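Local structure of mitotic checkpoint control protein kinase BUB1 (Drosophila melanogaster, 6JKK) at residues V158-S163 / C319-K324; W276-N281 / N293-L298; D197-S202 / Q312-L317. The protein probably acts as an ATP-dependent protein kinase of the mitotic checkpoint at the kinetochore, this chain being its kinase domain. All coordinates share one frame; numbering follows the deposited sequence.

Overall arrangement
From the N terminus, helix 156-175 supplies the first segment of contact 1, the loop between strands 188-190 and 203-205 that of contact 3, and strand 276-278 that of contact 2. Helix 288-299 closes contact 2 with the shortest loop, helix 310-322 closes contact 3, and the end of that same helix closes contact 1, so the three loops nest without crossing. Contacts 1 and 3 touch, with centres about 8 Å apart. Contact 2 lies about 18 Å from contact 1 between centres, but I294 and L298 on its helix meet L317 and L313 of contact 3. The three contacts tie helix 310-322 to helix 156-175 and the loop after strand 188-190, and helix 288-299 to strand 276-278.

Contact 1: residues V158-S163 / C319-K324; sequences VVMHLS and CALAEK
M160, L321 and A320 form the tight part of this helix-helix contact, at the closest backbone approach, where the CA atoms of M160 and L321 are 7.3 Å apart. The branched end of L321 comes in over the root of the methionine: L321 CD2 lies 4.1 Å from M160 CB. The other methyl reaches the backbone of the next residue, with L321 CD1 4.2 Å from H161 CA, so the leucine straddles two successive residues of helix 156-175. M160 sets its CG beside the backbone N (chi1 -62°) and then runs out extended, which carries the sulfur to the residue preceding L321; there M160 SD rests 3.8 Å from A320 CB, although A320 as a whole is partly exposed. The contact is wholly apolar. H161 flanks L321 but spends its polar end elsewhere, ND1 being hydrogen-bonded to Q165.

The far side is looser: C319, A322 and E323 are exposed. K324, also exposed, takes the N-cap position of helix 325-339 and sends NZ back to hydrogen-bond Y157 OH. In the C-terminal lobe of the kinase fold, W291 of helix 288-299 packs on M160, M290 of the same helix meets A320, and helix 325-339 closes over the other flank, with V328 against L321 and I332 against H161.

Contact 2: residues W276-N281 / N293-L298; sequences WMPKTN and NIFRTL
P278 meets the ring of F295 obliquely: P278 CG lies 3.9 Å from F295 CD2, and the two side chains cross at about a right angle. The second flat group, the guanidinium of R296, takes no part in this packing; at its edge, close to its own plane, R296 NH2 reaches a lone pair of N293 OD1 at 3.2 Å. The setting is the C-terminal lobe of the kinase fold, where strand 276-278, paired antiparallel with strand 267-269, lies against helix 288-299. Strand and helix axes approach to 7.9 Å at 135°.

M277 makes the closest approach. Its chain is bent at both chi2 (-64°) and chi3 (-83°), which curls the thioether back against the helix although its CB does not point there. M277 SD then sits 3.6 Å from R296 CA, on the helix backbone itself, while M277 CE lies 4.0 Å from F295 CB. The thioether thus rests in the notch between two consecutive helical residues, and F295 is touched at its root by methionine and on its ring by proline. Helix 246-261 adds H257 against P278 and L260 against F295.

Polar links run beside this packing. N300 ND2 hydrogen-bonds both W276 O and R296 O, joining strand and helix, and M277 pairs through its backbone with V268. Within the helix, N293 O takes two donors from the same residue: T297 OG1, 2.7 Å from N293 O, and T297 N approach that carbonyl oxygen from opposite faces of its plane.

Contact 3: residues D197-S202 / Q312-L317; sequences DPNEVS and QLRTQL
N199 and R314 carry this contact through one direct hydrogen bond, R314 NH2 to N199 OD1 at 2.9 Å, moderately bent at the hydrogen. N199 sits in a type I beta turn, D197 to E200, within the kinase-fold loop that joins strands 188-190 and 203-205; R314 reaches it from helix 310-322. A weak bond from N199 N to D197 OD2, 3.4 Å long, closes an Asx turn.

The arginine leaves its helix with CG beside the backbone N, runs extended, then bends at chi3 (70°), presenting the guanidinium edge to the turn. N199, whose CB points past the helix, sets its own CG beside the backbone N (chi1 -62°), and this brings the carboxamide oxygen back to that edge with the two planes 49° apart. The guanidinium of the buried R314 is fixed by further partners: NE bonds to C164 O and NH1 to Q311 OE1, while D168 offers NH2 only a long, weak ion pair.

With an alanine in place of N199, R314 NH2 would probably lose its direct link to the turn, and the water on NH1 its weak acceptor. Two waters lie at the edge of the guanidinium. One joins P198 O to R314 NH2; the other accepts from R314 NH1 at 2.9 Å and donates a weak bond to N199 OD1.

Contact 1: residues V158-S163 / C319-K324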
ATOM      1  N   VAL A 158       1.315  -6.452 -18.600  1.00 16.28           N
ATOM      2  CA  VAL A 158       0.362  -6.277 -17.499  1.00 15.13           C
ATOM      3  C   VAL A 158       1.085  -5.694 -16.281  1.00 13.68           C
ATOM      4  O   VAL A 158       0.560  -4.802 -15.605  1.00 16.82           O
ATOM      5  CB  VAL A 158      -0.360  -7.596 -17.139  1.00 16.37           C
ATOM      6  CG1 VAL A 158      -1.196  -7.422 -15.886  1.00 19.39           C
ATOM      7  CG2 VAL A 158      -1.252  -8.033 -18.283  1.00 17.42           C
ATOM      8  N   VAL A 159       2.302  -6.169 -16.018  1.00 14.70           N
ATOM      9  CA  VAL A 159       3.076  -5.630 -14.897  1.00 16.50           C
ATOM     10  C   VAL A 159       3.425  -4.151 -15.132  1.00 14.67           C
ATOM     11  O   VAL A 159       3.363  -3.341 -14.203  1.00 14.19           O
ATOM     12  CB  VAL A 159       4.345  -6.463 -14.592  1.00 15.80           C
ATOM     13  CG1 VAL A 159       5.124  -5.856 -13.425  1.00 12.81           C
ATOM     14  CG2 VAL A 159       3.974  -7.921 -14.271  1.00 17.77           C
ATOM     15  N   MET A 160       3.771  -3.793 -16.368  1.00 15.42           N
ATOM     16  CA  MET A 160       4.047  -2.389 -16.677  1.00 13.76           C
ATOM     17  C   MET A 160       2.834  -1.520 -16.374  1.00 13.74           C
ATOM     18  O   MET A 160       2.966  -0.411 -15.835  1.00 14.66           O
ATOM     19  CB  MET A 160       4.411  -2.208 -18.146  1.00 12.72           C
ATOM     20  CG  MET A 160       5.645  -2.927 -18.585  1.00 13.96           C
ATOM     21  SD  MET A 160       5.959  -2.440 -20.280  1.00 19.63           S
ATOM     22  CE  MET A 160       7.027  -3.796 -20.760  1.00 19.24           C
ATOM     23  N   HIS A 161       1.651  -2.017 -16.733  1.00 12.21           N
ATOM     24  CA  HIS A 161       0.406  -1.267 -16.520  1.00 14.97           C
ATOM     25  C   HIS A 161       0.141  -1.060 -15.031  1.00 20.92           C
ATOM     26  O   HIS A 161      -0.194   0.053 -14.589  1.00 14.18           O
ATOM     27  CB  HIS A 161      -0.767  -2.006 -17.172  1.00 13.62           C
ATOM     28  CG  HIS A 161      -1.979  -1.151 -17.406  1.00 18.62           C
ATOM     29  ND1 HIS A 161      -2.765  -0.678 -16.379  1.00 21.22           N
ATOM     30  CD2 HIS A 161      -2.549  -0.709 -18.552  1.00 21.79           C
ATOM     31  CE1 HIS A 161      -3.762   0.032 -16.880  1.00 24.65           C
ATOM     32  NE2 HIS A 161      -3.655   0.024 -18.196  1.00 24.77           N
ATOM     33  N   LEU A 162       0.289  -2.136 -14.260  1.00 17.89           N
ATOM     34  CA  LEU A 162       0.103  -2.083 -12.815  1.00 17.48           C
ATOM     35  C   LEU A 162       1.175  -1.227 -12.136  1.00 15.10           C
ATOM     36  O   LEU A 162       0.889  -0.526 -11.176  1.00 13.97           O
ATOM     37  CB  LEU A 162       0.105  -3.496 -12.220  1.00 15.58           C
ATOM     38  CG  LEU A 162      -1.062  -4.415 -12.579  1.00 16.87           C
ATOM     39  CD1 LEU A 162      -0.881  -5.797 -11.954  1.00 15.88           C
ATOM     40  CD2 LEU A 162      -2.378  -3.793 -12.125  1.00 18.10           C
ATOM     41  N   SER A 163       2.406  -1.288 -12.635  1.00 11.40           N
ATOM     42  CA  SER A 163       3.492  -0.473 -12.093  1.00 14.02           C
ATOM     43  C   SER A 163       3.252   1.019 -12.313  1.00 15.76           C
ATOM     44  O   SER A 163       3.562   1.852 -11.455  1.00 14.45           O
ATOM     45  CB  SER A 163       4.821  -0.879 -12.730  1.00 17.13           C
ATOM     46  OG  SER A 163       5.142  -2.214 -12.398  1.00 17.91           O
ATOM     47  N   CYS A 319       5.458   4.589 -22.720  1.00 20.27           N
ATOM     48  CA  CYS A 319       6.109   4.517 -24.027  1.00 22.11           C
ATOM     49  C   CYS A 319       6.281   3.066 -24.459  1.00 22.15           C
ATOM     50  O   CYS A 319       6.092   2.727 -25.623  1.00 23.69           O
ATOM     51  CB  CYS A 319       7.475   5.202 -23.992  1.00 24.41           C
ATOM     52  SG  CYS A 319       7.408   7.002 -23.968  1.00 26.13           S
ATOM     53  N   ALA A 320       6.638   2.212 -23.510  1.00 20.70           N
ATOM     54  CA  ALA A 320       6.810   0.800 -23.804  1.00 20.86           C
ATOM     55  C   ALA A 320       5.459   0.163 -24.111  1.00 20.32           C
ATOM     56  O   ALA A 320       5.341  -0.649 -25.033  1.00 24.02           O
ATOM     57  CB  ALA A 320       7.495   0.091 -22.639  1.00 19.70           C
ATOM     58  N   LEU A 321       4.451   0.515 -23.317  1.00 18.74           N
ATOM     59  CA  LEU A 321       3.089   0.035 -23.538  1.00 22.26           C
ATOM     60  C   LEU A 321       2.585   0.455 -24.920  1.00 24.65           C
ATOM     61  O   LEU A 321       1.890  -0.303 -25.601  1.00 22.28           O
ATOM     62  CB  LEU A 321       2.155   0.546 -22.434  1.00 18.74           C
ATOM     63  CG  LEU A 321       2.311  -0.136 -21.071  1.00 22.91           C
ATOM     64  CD1 LEU A 321       1.729   0.718 -19.956  1.00 21.47           C
ATOM     65  CD2 LEU A 321       1.656  -1.508 -21.074  1.00 14.81           C
ATOM     66  N   ALA A 322       2.962   1.660 -25.338  1.00 26.39           N
ATOM     67  CA  ALA A 322       2.537   2.194 -26.629  1.00 26.03           C
ATOM     68  C   ALA A 322       3.135   1.469 -27.839  1.00 29.01           C
ATOM     69  O   ALA A 322       2.564   1.525 -28.932  1.00 29.48           O
ATOM     70  CB  ALA A 322       2.827   3.685 -26.699  1.00 28.83           C
ATOM     71  N   GLU A 323       4.281   0.812 -27.658  1.00 25.52           N
ATOM     72  CA  GLU A 323       4.934   0.110 -28.768  1.00 27.70           C
ATOM     73  C   GLU A 323       4.157  -1.133 -29.193  1.00 31.76           C
ATOM     74  O   GLU A 323       4.332  -1.639 -30.305  1.00 36.00           O
ATOM     75  CB  GLU A 323       6.370  -0.297 -28.406  1.00 29.32           C
ATOM     76  CG  GLU A 323       7.329   0.857 -28.135  1.00 30.00           C
ATOM     77  CD  GLU A 323       7.754   1.602 -29.386  1.00 32.88           C
ATOM     78  OE1 GLU A 323       7.435   1.148 -30.509  1.00 32.97           O
ATOM     79  OE2 GLU A 323       8.420   2.649 -29.241  1.00 31.75           O
ATOM     80  N   LYS A 324       3.306  -1.637 -28.306  1.00 28.69           N
ATOM     81  CA  LYS A 324       2.601  -2.884 -28.571  1.00 35.68           C
ATOM     82  C   LYS A 324       1.141  -2.823 -28.147  1.00 34.40           C
ATOM     83  O   LYS A 324       0.683  -3.673 -27.391  1.00 30.05           O
ATOM     84  CB  LYS A 324       3.298  -4.040 -27.850  1.00 37.74           C
ATOM     85  CG  LYS A 324       4.656  -4.391 -28.425  1.00 40.99           C
ATOM     86  CD  LYS A 324       5.238  -5.604 -27.728  1.00 44.99           C
ATOM     87  CE  LYS A 324       6.599  -5.955 -28.301  1.00 50.12           C
ATOM     88  NZ  LYS A 324       7.454  -6.639 -27.290  1.00 50.35           N
TER

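Contact 2: residues W276-N281 / N293-L298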
ATOM      1  N   TRP A 276      23.009  -0.379  -6.081  1.00 29.58           N
ATOM      2  CA  TRP A 276      22.178  -1.491  -5.638  1.00 28.25           C
ATOM      3  C   TRP A 276      21.122  -1.862  -6.680  1.00 28.29           C
ATOM      4  O   TRP A 276      20.418  -1.000  -7.208  1.00 32.30           O
ATOM      5  CB  TRP A 276      21.512  -1.146  -4.305  1.00 27.45           C
ATOM      6  CG  TRP A 276      22.499  -0.941  -3.187  1.00 32.28           C
ATOM      7  CD1 TRP A 276      23.229   0.186  -2.928  1.00 30.93           C
ATOM      8  CD2 TRP A 276      22.851  -1.886  -2.168  1.00 30.76           C
ATOM      9  NE1 TRP A 276      24.020  -0.009  -1.817  1.00 32.95           N
ATOM     10  CE2 TRP A 276      23.800  -1.272  -1.331  1.00 32.90           C
ATOM     11  CE3 TRP A 276      22.459  -3.196  -1.888  1.00 32.36           C
ATOM     12  CZ2 TRP A 276      24.358  -1.928  -0.229  1.00 38.33           C
ATOM     13  CZ3 TRP A 276      23.008  -3.842  -0.796  1.00 32.57           C
ATOM     14  CH2 TRP A 276      23.950  -3.213   0.016  1.00 37.86           C
ATOM     15  N   MET A 277      21.032  -3.152  -6.979  1.00 30.79           N
ATOM     16  CA  MET A 277      20.038  -3.668  -7.911  1.00 27.00           C
ATOM     17  C   MET A 277      19.530  -4.999  -7.368  1.00 25.06           C
ATOM     18  O   MET A 277      20.188  -5.619  -6.524  1.00 28.67           O
ATOM     19  CB  MET A 277      20.659  -3.876  -9.302  1.00 27.43           C
ATOM     20  CG  MET A 277      21.075  -2.592 -10.003  1.00 27.10           C
ATOM     21  SD  MET A 277      19.660  -1.543 -10.371  1.00 27.04           S
ATOM     22  CE  MET A 277      19.094  -2.305 -11.896  1.00 30.26           C
ATOM     23  N   PRO A 278      18.352  -5.439  -7.833  1.00 29.68           N
ATOM     24  CA  PRO A 278      17.919  -6.783  -7.444  1.00 30.26           C
ATOM     25  C   PRO A 278      18.922  -7.825  -7.913  1.00 29.68           C
ATOM     26  O   PRO A 278      19.590  -7.626  -8.934  1.00 27.80           O
ATOM     27  CB  PRO A 278      16.598  -6.955  -8.196  1.00 28.96           C
ATOM     28  CG  PRO A 278      16.080  -5.548  -8.363  1.00 26.42           C
ATOM     29  CD  PRO A 278      17.317  -4.719  -8.601  1.00 25.64           C
ATOM     30  N   LYS A 279      19.025  -8.926  -7.174  1.00 23.56           N
ATOM     31  CA  LYS A 279      19.942 -10.006  -7.511  1.00 25.65           C
ATOM     32  C   LYS A 279      19.539 -10.645  -8.840  1.00 35.63           C
ATOM     33  O   LYS A 279      20.377 -11.157  -9.586  1.00 32.75           O
ATOM     34  CB  LYS A 279      19.916 -11.039  -6.388  1.00 30.20           C
ATOM     35  CG  LYS A 279      21.055 -12.026  -6.385  1.00 42.53           C
ATOM     36  CD  LYS A 279      21.103 -12.728  -5.038  1.00 44.84           C
ATOM     37  CE  LYS A 279      22.088 -13.875  -5.045  1.00 49.14           C
ATOM     38  NZ  LYS A 279      22.163 -14.515  -3.700  1.00 47.55           N
ATOM     39  N   THR A 280      18.242 -10.591  -9.126  1.00 28.86           N
ATOM     40  CA  THR A 280      17.670 -11.167 -10.338  1.00 32.94           C
ATOM     41  C   THR A 280      17.991 -10.340 -11.584  1.00 35.33           C
ATOM     42  O   THR A 280      17.740  -9.134 -11.621  1.00 40.40           O
ATOM     43  CB  THR A 280      16.131 -11.281 -10.207  1.00 31.69           C
ATOM     44  OG1 THR A 280      15.805 -12.138  -9.106  1.00 36.91           O
ATOM     45  CG2 THR A 280      15.524 -11.846 -11.475  1.00 32.69           C
ATOM     46  N   ASN A 281      18.548 -10.991 -12.601  1.00 39.08           N
ATOM     47  CA  ASN A 281      18.762 -10.347 -13.891  1.00 47.08           C
ATOM     48  C   ASN A 281      17.457 -10.248 -14.678  1.00 42.12           C
ATOM     49  O   ASN A 281      16.782 -11.255 -14.895  1.00 43.68           O
ATOM     50  CB  ASN A 281      19.793 -11.124 -14.713  1.00 51.64           C
ATOM     51  CG  ASN A 281      21.160 -11.174 -14.051  1.00 57.44           C
ATOM     52  OD1 ASN A 281      21.670 -10.160 -13.575  1.00 61.22           O
ATOM     53  ND2 ASN A 281      21.758 -12.360 -14.019  1.00 57.36           N
ATOM     54  N   ASN A 293      16.418   0.881 -15.674  1.00 25.46           N
ATOM     55  CA  ASN A 293      16.251   2.300 -15.349  1.00 25.47           C
ATOM     56  C   ASN A 293      15.358   2.492 -14.127  1.00 26.48           C
ATOM     57  O   ASN A 293      15.719   3.189 -13.177  1.00 22.69           O
ATOM     58  CB  ASN A 293      15.640   3.074 -16.531  1.00 29.61           C
ATOM     59  CG  ASN A 293      16.670   3.489 -17.575  1.00 35.57           C
ATOM     60  OD1 ASN A 293      17.879   3.358 -17.375  1.00 35.74           O
ATOM     61  ND2 ASN A 293      16.184   4.015 -18.698  1.00 33.04           N
ATOM     62  N   ILE A 294      14.176   1.884 -14.172  1.00 24.29           N
ATOM     63  CA  ILE A 294      13.201   2.011 -13.098  1.00 21.17           C
ATOM     64  C   ILE A 294      13.754   1.519 -11.758  1.00 21.08           C
ATOM     65  O   ILE A 294      13.671   2.228 -10.754  1.00 22.97           O
ATOM     66  CB  ILE A 294      11.893   1.261 -13.439  1.00 18.82           C
ATOM     67  CG1 ILE A 294      11.234   1.878 -14.676  1.00 22.74           C
ATOM     68  CG2 ILE A 294      10.929   1.290 -12.249  1.00 18.02           C
ATOM     69  CD1 ILE A 294      10.133   1.011 -15.278  1.00 24.83           C
ATOM     70  N   PHE A 295      14.324   0.318 -11.752  1.00 20.55           N
ATOM     71  CA  PHE A 295      14.866  -0.262 -10.526  1.00 18.20           C
ATOM     72  C   PHE A 295      16.023   0.582  -9.986  1.00 21.12           C
ATOM     73  O   PHE A 295      16.078   0.879  -8.789  1.00 21.05           O
ATOM     74  CB  PHE A 295      15.331  -1.704 -10.764  1.00 21.60           C
ATOM     75  CG  PHE A 295      14.220  -2.664 -11.122  1.00 21.81           C
ATOM     76  CD1 PHE A 295      12.885  -2.289 -11.021  1.00 24.41           C
ATOM     77  CD2 PHE A 295      14.525  -3.951 -11.558  1.00 24.39           C
ATOM     78  CE1 PHE A 295      11.869  -3.178 -11.351  1.00 24.27           C
ATOM     79  CE2 PHE A 295      13.520  -4.845 -11.893  1.00 25.84           C
ATOM     80  CZ  PHE A 295      12.190  -4.458 -11.787  1.00 26.70           C
ATOM     81  N   ARG A 296      16.936   0.979 -10.868  1.00 19.86           N
ATOM     82  CA  ARG A 296      18.109   1.744 -10.452  1.00 20.68           C
ATOM     83  C   ARG A 296      17.726   3.109  -9.888  1.00 22.03           C
ATOM     84  O   ARG A 296      18.280   3.558  -8.881  1.00 23.59           O
ATOM     85  CB  ARG A 296      19.095   1.911 -11.610  1.00 23.76           C
ATOM     86  CG  ARG A 296      20.432   2.505 -11.190  1.00 28.63           C
ATOM     87  CD  ARG A 296      21.392   2.671 -12.366  1.00 37.89           C
ATOM     88  NE  ARG A 296      20.987   1.925 -13.554  1.00 45.67           N
ATOM     89  CZ  ARG A 296      20.361   2.466 -14.598  1.00 48.30           C
ATOM     90  NH1 ARG A 296      20.062   3.758 -14.603  1.00 52.96           N
ATOM     91  NH2 ARG A 296      20.030   1.715 -15.636  1.00 52.39           N
ATOM     92  N   THR A 297      16.768   3.759 -10.541  1.00 25.13           N
ATOM     93  CA  THR A 297      16.335   5.095 -10.149  1.00 24.00           C
ATOM     94  C   THR A 297      15.632   5.074  -8.796  1.00 20.76           C
ATOM     95  O   THR A 297      15.822   5.969  -7.963  1.00 23.36           O
ATOM     96  CB  THR A 297      15.393   5.684 -11.205  1.00 22.69           C
ATOM     97  OG1 THR A 297      16.088   5.780 -12.453  1.00 22.48           O
ATOM     98  CG2 THR A 297      14.911   7.061 -10.798  1.00 24.97           C
ATOM     99  N   LEU A 298      14.814   4.051  -8.577  1.00 17.45           N
ATOM    100  CA  LEU A 298      14.031   3.974  -7.349  1.00 16.62           C
ATOM    101  C   LEU A 298      14.844   3.443  -6.169  1.00 23.37           C
ATOM    102  O   LEU A 298      14.519   3.730  -5.016  1.00 20.14           O
ATOM    103  CB  LEU A 298      12.776   3.125  -7.562  1.00 15.30           C
ATOM    104  CG  LEU A 298      11.664   3.691  -8.450  1.00 21.03           C
ATOM    105  CD1 LEU A 298      10.625   2.622  -8.779  1.00 16.97           C
ATOM    106  CD2 LEU A 298      10.997   4.874  -7.778  1.00 18.22           C
TER

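Contact 3: residues D197-S202 / Q312-L317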
ATOM      1  N   ASP A 197      -6.518   1.834 -20.812  1.00 47.95           N
ATOM      2  CA  ASP A 197      -5.950   3.154 -20.545  1.00 48.00           C
ATOM      3  C   ASP A 197      -5.124   3.113 -19.261  1.00 39.51           C
ATOM      4  O   ASP A 197      -5.650   2.823 -18.198  1.00 43.29           O
ATOM      5  CB  ASP A 197      -7.079   4.185 -20.432  1.00 56.10           C
ATOM      6  CG  ASP A 197      -6.604   5.525 -19.915  1.00 63.14           C
ATOM      7  OD1 ASP A 197      -7.377   6.196 -19.193  1.00 56.43           O
ATOM      8  OD2 ASP A 197      -5.460   5.908 -20.237  1.00 67.23           O
ATOM      9  N   PRO A 198      -3.816   3.392 -19.355  1.00 45.19           N
ATOM     10  CA  PRO A 198      -2.952   3.264 -18.172  1.00 52.99           C
ATOM     11  C   PRO A 198      -3.332   4.170 -16.988  1.00 52.68           C
ATOM     12  O   PRO A 198      -2.798   3.963 -15.897  1.00 55.36           O
ATOM     13  CB  PRO A 198      -1.569   3.652 -18.709  1.00 51.80           C
ATOM     14  CG  PRO A 198      -1.625   3.332 -20.170  1.00 57.65           C
ATOM     15  CD  PRO A 198      -3.044   3.627 -20.588  1.00 51.72           C
ATOM     16  N   ASN A 199      -4.245   5.122 -17.191  1.00 48.79           N
ATOM     17  CA  ASN A 199      -4.493   6.186 -16.207  1.00 35.27           C
ATOM     18  C   ASN A 199      -5.646   5.991 -15.219  1.00 32.28           C
ATOM     19  O   ASN A 199      -5.613   6.558 -14.123  1.00 33.00           O
ATOM     20  CB  ASN A 199      -4.630   7.549 -16.903  1.00 36.97           C
ATOM     21  CG  ASN A 199      -3.371   7.959 -17.637  1.00 37.50           C
ATOM     22  OD1 ASN A 199      -2.271   7.550 -17.275  1.00 41.05           O
ATOM     23  ND2 ASN A 199      -3.525   8.778 -18.673  1.00 37.47           N
ATOM     24  N   GLU A 200      -6.673   5.230 -15.591  1.00 32.82           N
ATOM     25  CA  GLU A 200      -7.726   4.926 -14.624  1.00 30.17           C
ATOM     26  C   GLU A 200      -7.177   3.919 -13.627  1.00 32.55           C
ATOM     27  O   GLU A 200      -6.545   2.927 -14.001  1.00 31.07           O
ATOM     28  CB  GLU A 200      -9.013   4.416 -15.289  1.00 40.82           C
ATOM     29  CG  GLU A 200     -10.023   3.751 -14.355  1.00 47.03           C
ATOM     30  CD  GLU A 200     -10.683   4.722 -13.394  1.00 59.67           C
ATOM     31  OE1 GLU A 200     -11.646   5.411 -13.802  1.00 62.08           O
ATOM     32  OE2 GLU A 200     -10.242   4.794 -12.227  1.00 67.07           O
ATOM     33  N   VAL A 201      -7.395   4.195 -12.351  1.00 32.44           N
ATOM     34  CA  VAL A 201      -6.826   3.367 -11.303  1.00 23.86           C
ATOM     35  C   VAL A 201      -7.762   2.208 -10.959  1.00 28.24           C
ATOM     36  O   VAL A 201      -8.970   2.395 -10.788  1.00 28.51           O
ATOM     37  CB  VAL A 201      -6.451   4.221 -10.064  1.00 46.96           C
ATOM     38  CG1 VAL A 201      -6.847   5.674 -10.277  1.00 44.67           C
ATOM     39  CG2 VAL A 201      -7.072   3.671  -8.789  1.00 49.47           C
ATOM     40  N   SER A 202      -7.198   1.006 -10.906  1.00 20.75           N
ATOM     41  CA  SER A 202      -7.943  -0.165 -10.470  1.00 18.31           C
ATOM     42  C   SER A 202      -7.375  -0.699  -9.166  1.00 17.24           C
ATOM     43  O   SER A 202      -7.932  -1.627  -8.572  1.00 15.27           O
ATOM     44  CB  SER A 202      -7.915  -1.253 -11.540  1.00 20.48           C
ATOM     45  OG  SER A 202      -8.511  -0.799 -12.741  1.00 25.85           O
ATOM     46  N   GLN A 312       8.209  10.720 -14.610  1.00 18.66           N
ATOM     47  CA  GLN A 312       9.114  10.362 -15.715  1.00 19.75           C
ATOM     48  C   GLN A 312       9.185   8.840 -15.863  1.00 18.50           C
ATOM     49  O   GLN A 312       9.280   8.308 -16.973  1.00 19.91           O
ATOM     50  CB  GLN A 312      10.513  10.933 -15.475  1.00 28.10           C
ATOM     51  CG  GLN A 312      11.612  10.316 -16.348  1.00 46.49           C
ATOM     52  CD  GLN A 312      11.417  10.584 -17.831  1.00 49.79           C
ATOM     53  OE1 GLN A 312      10.833  11.595 -18.219  1.00 56.24           O
ATOM     54  NE2 GLN A 312      11.906   9.673 -18.668  1.00 36.12           N
ATOM     55  N   LEU A 313       9.129   8.137 -14.739  1.00 19.02           N
ATOM     56  CA  LEU A 313       9.118   6.679 -14.779  1.00 19.88           C
ATOM     57  C   LEU A 313       7.815   6.171 -15.396  1.00 16.93           C
ATOM     58  O   LEU A 313       7.818   5.207 -16.169  1.00 17.04           O
ATOM     59  CB  LEU A 313       9.329   6.091 -13.383  1.00 21.60           C
ATOM     60  CG  LEU A 313      10.698   6.364 -12.765  1.00 20.57           C
ATOM     61  CD1 LEU A 313      10.823   5.695 -11.402  1.00 22.33           C
ATOM     62  CD2 LEU A 313      11.807   5.902 -13.694  1.00 24.38           C
ATOM     63  N   ARG A 314       6.704   6.830 -15.067  1.00 14.58           N
ATOM     64  CA  ARG A 314       5.419   6.464 -15.653  1.00 13.98           C
ATOM     65  C   ARG A 314       5.474   6.693 -17.161  1.00 16.35           C
ATOM     66  O   ARG A 314       4.985   5.871 -17.929  1.00 17.50           O
ATOM     67  CB  ARG A 314       4.269   7.262 -15.026  1.00 14.43           C
ATOM     68  CG  ARG A 314       3.947   6.882 -13.589  1.00 17.55           C
ATOM     69  CD  ARG A 314       2.667   7.567 -13.095  1.00 17.81           C
ATOM     70  NE  ARG A 314       1.467   7.037 -13.746  1.00 14.69           N
ATOM     71  CZ  ARG A 314       0.693   7.720 -14.587  1.00 18.04           C
ATOM     72  NH1 ARG A 314       0.960   8.989 -14.874  1.00 19.03           N
ATOM     73  NH2 ARG A 314      -0.377   7.140 -15.126  1.00 17.93           N
ATOM     74  N   THR A 315       6.104   7.784 -17.579  1.00 16.81           N
ATOM     75  CA  THR A 315       6.277   8.066 -19.007  1.00 18.49           C
ATOM     76  C   THR A 315       7.043   6.946 -19.708  1.00 18.81           C
ATOM     77  O   THR A 315       6.687   6.537 -20.820  1.00 19.53           O
ATOM     78  CB  THR A 315       6.968   9.417 -19.227  1.00 21.89           C
ATOM     79  OG1 THR A 315       6.112  10.461 -18.739  1.00 24.50           O
ATOM     80  CG2 THR A 315       7.253   9.657 -20.719  1.00 22.44           C
ATOM     81  N   GLN A 316       8.084   6.436 -19.054  1.00 18.52           N
ATOM     82  CA  GLN A 316       8.873   5.362 -19.644  1.00 20.87           C
ATOM     83  C   GLN A 316       8.014   4.127 -19.877  1.00 18.01           C
ATOM     84  O   GLN A 316       8.087   3.504 -20.943  1.00 18.98           O
ATOM     85  CB  GLN A 316      10.088   5.031 -18.769  1.00 26.40           C
ATOM     86  CG  GLN A 316      11.135   6.150 -18.712  1.00 30.81           C
ATOM     87  CD  GLN A 316      12.460   5.669 -18.156  1.00 41.65           C
ATOM     88  OE1 GLN A 316      12.999   4.652 -18.601  1.00 42.41           O
ATOM     89  NE2 GLN A 316      12.993   6.393 -17.177  1.00 41.49           N
ATOM     90  N   LEU A 317       7.199   3.785 -18.882  1.00 16.24           N
ATOM     91  CA  LEU A 317       6.301   2.642 -18.975  1.00 20.84           C
ATOM     92  C   LEU A 317       5.233   2.826 -20.055  1.00 20.58           C
ATOM     93  O   LEU A 317       4.940   1.893 -20.804  1.00 21.91           O
ATOM     94  CB  LEU A 317       5.652   2.369 -17.617  1.00 16.78           C
ATOM     95  CG  LEU A 317       6.593   1.848 -16.533  1.00 15.66           C
ATOM     96  CD1 LEU A 317       5.992   2.068 -15.142  1.00 11.97           C
ATOM     97  CD2 LEU A 317       6.896   0.369 -16.757  1.00 19.26           C
TER
HETATM   98  O   HOH W   1      -1.215   4.847 -14.135  1.00 28.49           O
HETATM   99  O   HOH W   2      -1.164  10.284 -16.293  1.00 31.12           O